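Local coordinates for Non-structural protein 3 (Rice hoja blanca virus, PDB 3AJF) that suppresses RNA silencing in the host, presumably by binding double-stranded RNA, at the interface of chains A and B. Sequence-based numbering; all coordinates share one arbitrary frame. Chains: chain A/B, Non-structural protein 3.

The interface of chains A and B. Residues chain A 49-50, 53, 56-57, 60, 88; chain B 57, 60, 64-65.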
ATOM      1  N   PRO A  49      -9.609  -6.960  -6.555  1.00 19.88           N
ATOM      2  CA  PRO A  49      -8.398  -6.118  -6.694  1.00 18.60           C
ATOM      3  C   PRO A  49      -8.708  -4.628  -6.838  1.00 17.95           C
ATOM      4  O   PRO A  49      -7.947  -3.793  -6.340  1.00 15.55           O
ATOM      5  CB  PRO A  49      -7.746  -6.653  -7.975  1.00 19.02           C
ATOM      6  CG  PRO A  49      -8.931  -7.205  -8.782  1.00 20.34           C
ATOM      7  CD  PRO A  49      -9.757  -7.891  -7.701  1.00 20.80           C
ATOM      8  N   GLU A  50      -9.784  -4.270  -7.549  1.00 20.32           N
ATOM      9  CA  GLU A  50     -10.150  -2.837  -7.640  1.00 20.42           C
ATOM     10  C   GLU A  50     -10.556  -2.238  -6.273  1.00 18.41           C
ATOM     11  O   GLU A  50     -10.127  -1.142  -5.943  1.00 18.11           O
ATOM     12  CB  GLU A  50     -11.218  -2.559  -8.716  1.00 22.91           C
ATOM     13  CG  GLU A  50     -11.881  -1.133  -8.645  1.00 26.43           C
ATOM     14  CD  GLU A  50     -10.948   0.076  -8.984  1.00 36.86           C
ATOM     15  OE1 GLU A  50      -9.737   0.077  -8.627  1.00 41.80           O
ATOM     16  OE2 GLU A  50     -11.450   1.075  -9.580  1.00 41.36           O
ATOM     17  N   SER A  53      -7.486  -1.814  -4.173  1.00 13.60           N
ATOM     18  CA  SER A  53      -6.730  -0.671  -4.691  1.00 14.13           C
ATOM     19  C   SER A  53      -7.226   0.641  -4.109  1.00 14.08           C
ATOM     20  O   SER A  53      -6.426   1.486  -3.662  1.00 14.82           O
ATOM     21  CB  SER A  53      -6.846  -0.598  -6.215  1.00 15.36           C
ATOM     22  OG  SER A  53      -6.249   0.598  -6.675  1.00 19.97           O
ATOM     23  N   LEU A  56      -6.458   0.773  -0.239  1.00 12.66           N
ATOM     24  CA  LEU A  56      -5.043   1.130  -0.013  1.00 13.63           C
ATOM     25  C   LEU A  56      -4.711   2.579  -0.387  1.00 13.56           C
ATOM     26  O   LEU A  56      -3.919   3.246   0.304  1.00 13.25           O
ATOM     27  CB  LEU A  56      -4.096   0.178  -0.754  1.00 13.05           C
ATOM     28  CG  LEU A  56      -4.146  -1.307  -0.339  1.00 15.38           C
ATOM     29  CD1 LEU A  56      -3.392  -2.097  -1.388  1.00 13.05           C
ATOM     30  CD2 LEU A  56      -3.545  -1.536   0.991  1.00 14.20           C
ATOM     31  N   LYS A  57      -5.288   3.059  -1.489  1.00 13.25           N
ATOM     32  CA  LYS A  57      -5.031   4.422  -1.933  1.00 13.78           C
ATOM     33  C   LYS A  57      -5.523   5.479  -0.939  1.00 14.22           C
ATOM     34  O   LYS A  57      -4.879   6.530  -0.781  1.00 14.17           O
ATOM     35  CB  LYS A  57      -5.642   4.666  -3.308  1.00 14.64           C
ATOM     36  CG  LYS A  57      -4.819   4.094  -4.414  1.00 17.07           C
ATOM     37  CD  LYS A  57      -5.698   3.738  -5.597  1.00 25.38           C
ATOM     38  CE  LYS A  57      -5.816   4.819  -6.621  1.00 28.29           C
ATOM     39  NZ  LYS A  57      -6.995   4.429  -7.498  1.00 34.03           N
ATOM     40  N   ILE A  60      -2.860   5.365   1.888  1.00 11.35           N
ATOM     41  CA  ILE A  60      -1.641   6.009   1.368  1.00 11.66           C
ATOM     42  C   ILE A  60      -1.825   7.545   1.289  1.00 11.96           C
ATOM     43  O   ILE A  60      -0.931   8.306   1.663  1.00 11.54           O
ATOM     44  CB  ILE A  60      -1.211   5.419   0.011  1.00 11.35           C
ATOM     45  CG1 ILE A  60      -0.750   3.937   0.227  1.00 12.33           C
ATOM     46  CG2 ILE A  60      -0.067   6.277  -0.638  1.00 11.83           C
ATOM     47  CD1 ILE A  60      -0.525   3.106  -1.094  1.00 14.25           C
ATOM     48  N   PHE A  88      -2.413  -8.849  -2.918  1.00 14.10           N
ATOM     49  CA  PHE A  88      -2.216  -8.787  -4.373  1.00 14.99           C
ATOM     50  C   PHE A  88      -1.474  -9.969  -4.983  1.00 15.86           C
ATOM     51  O   PHE A  88      -1.533 -10.166  -6.214  1.00 16.65           O
ATOM     52  CB  PHE A  88      -1.525  -7.498  -4.812  1.00 13.91           C
ATOM     53  CG  PHE A  88      -2.465  -6.309  -4.871  1.00 14.70           C
ATOM     54  CD1 PHE A  88      -3.652  -6.388  -5.588  1.00 11.88           C
ATOM     55  CD2 PHE A  88      -2.144  -5.123  -4.228  1.00 15.28           C
ATOM     56  CE1 PHE A  88      -4.499  -5.289  -5.694  1.00 13.98           C
ATOM     57  CE2 PHE A  88      -3.012  -4.021  -4.307  1.00 18.00           C
ATOM     58  CZ  PHE A  88      -4.193  -4.124  -5.044  1.00 12.20           C
TER
ATOM     59  N   LYS B  57       1.644   4.060  -5.955  1.00 12.33           N
ATOM     60  CA  LYS B  57       0.408   4.009  -6.686  1.00 14.10           C
ATOM     61  C   LYS B  57       0.555   3.370  -8.096  1.00 13.34           C
ATOM     62  O   LYS B  57      -0.377   2.721  -8.552  1.00 12.59           O
ATOM     63  CB  LYS B  57      -0.223   5.423  -6.762  1.00 14.47           C
ATOM     64  CG  LYS B  57      -0.916   5.854  -5.474  1.00 15.40           C
ATOM     65  CD  LYS B  57      -1.164   7.375  -5.423  1.00 18.71           C
ATOM     66  CE  LYS B  57      -2.415   7.817  -6.083  1.00 25.29           C
ATOM     67  NZ  LYS B  57      -2.366   9.311  -6.184  1.00 28.21           N
ATOM     68  N   ILE B  60       0.775  -0.301  -7.533  1.00 10.38           N
ATOM     69  CA  ILE B  60      -0.553  -0.812  -7.149  1.00 11.80           C
ATOM     70  C   ILE B  60      -1.451  -0.914  -8.366  1.00 12.00           C
ATOM     71  O   ILE B  60      -2.120  -1.919  -8.527  1.00 13.01           O
ATOM     72  CB  ILE B  60      -1.184  -0.004  -6.001  1.00 12.31           C
ATOM     73  CG1 ILE B  60      -0.518  -0.405  -4.689  1.00 10.71           C
ATOM     74  CG2 ILE B  60      -2.666  -0.253  -5.871  1.00 13.75           C
ATOM     75  CD1 ILE B  60      -0.732   0.651  -3.548  1.00 13.34           C
ATOM     76  N   SER B  64      -3.341  -4.148  -9.635  1.00 11.46           N
ATOM     77  CA  SER B  64      -4.807  -4.154  -9.536  1.00 12.12           C
ATOM     78  C   SER B  64      -5.549  -4.021 -10.850  1.00 13.25           C
ATOM     79  O   SER B  64      -6.695  -4.459 -10.925  1.00 13.72           O
ATOM     80  CB  SER B  64      -5.279  -3.087  -8.544  1.00 12.77           C
ATOM     81  OG  SER B  64      -4.948  -1.778  -9.040  1.00 13.03           O
ATOM     82  N   HIS B  65      -4.894  -3.497 -11.899  1.00 13.56           N
ATOM     83  CA  HIS B  65      -5.583  -3.235 -13.186  1.00 16.48           C
ATOM     84  C   HIS B  65      -4.960  -3.891 -14.386  1.00 16.37           C
ATOM     85  O   HIS B  65      -5.673  -4.246 -15.310  1.00 19.11           O
ATOM     86  CB  HIS B  65      -5.648  -1.731 -13.486  1.00 15.57           C
ATOM     87  CG  HIS B  65      -6.601  -0.983 -12.616  1.00 18.56           C
ATOM     88  ND1 HIS B  65      -6.443  -0.873 -11.257  1.00 19.12           N
ATOM     89  CD2 HIS B  65      -7.739  -0.315 -12.917  1.00 24.12           C
ATOM     90  CE1 HIS B  65      -7.428  -0.152 -10.752  1.00 21.01           C
ATOM     91  NE2 HIS B  65      -8.232   0.197 -11.740  1.00 24.89           N
TER
HETATM   92  O   HOH W   1      -4.764   1.194  -8.616  1.00 15.37           O
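A:Ile60 and B:Ile60 meet tip to tip where helix 49-64 of one subunit faces its twin. Their CD1 methyls are 3.5 Å apart, a snug methyl-to-methyl fit. In both, CG1 lies anti to the carbonyl carbon (chi1 -67° in A:Ile60, -77° in B:Ile60), and a nearly extended chi2 carries the terminal methyl across to the other chain. The other branch of B:Ile60 serves a different neighbour: its CG2 methyl sits near CE2 of A:Phe88, whose side chain crosses that of B:Ile60 at about a right angle.

Beyond this apolar centre, B:Ser64 fits between the A:Phe88 ring and the start of the partner helix. Its CB lies 3.7 Å from CE1 of A:Phe88 and is also close to CB of A:Ser53 and the carbonyl oxygen of A:Pro49. That same oxygen stands in plane at the edge of the phenyl ring. The two serine hydroxyls do not bond directly; one water joins them, at 2.5 Å from A:Ser53 OG and 3.0 Å from B:Ser64 OG.

Second-shell bonds fix the B:Ser64 hydroxyl. With chi1 at 65°, OG lies between the backbone N and the carbonyl carbon. From there it donates to the B:Ile60 carbonyl oxygen at 2.9 Å, approaching from above the carbonyl plane, and it hydrogen-bonds B:His65 ND1 at the imidazole edge, OG to ND1 2.8 Å. CE1 and NE2 of that ring lie beside the poorly ordered A:Glu50 carboxylate, which is turned nearly perpendicular to the ring and makes no hydrogen bond with it.

The aliphatic stems of A:Lys57 and B:Lys57 lie loosely near each other, CG to CG 4.4 Å, while their side-chain amine nitrogens NZ remain 6.9 Å apart, a spacing that should ease any repulsion. The patch hides 359 Å² of protein surface and recurs with the chains exchanged; its apolar and water-mediated contacts help hold together the homodimer formed by the helical domain of this RNA-silencing suppressor.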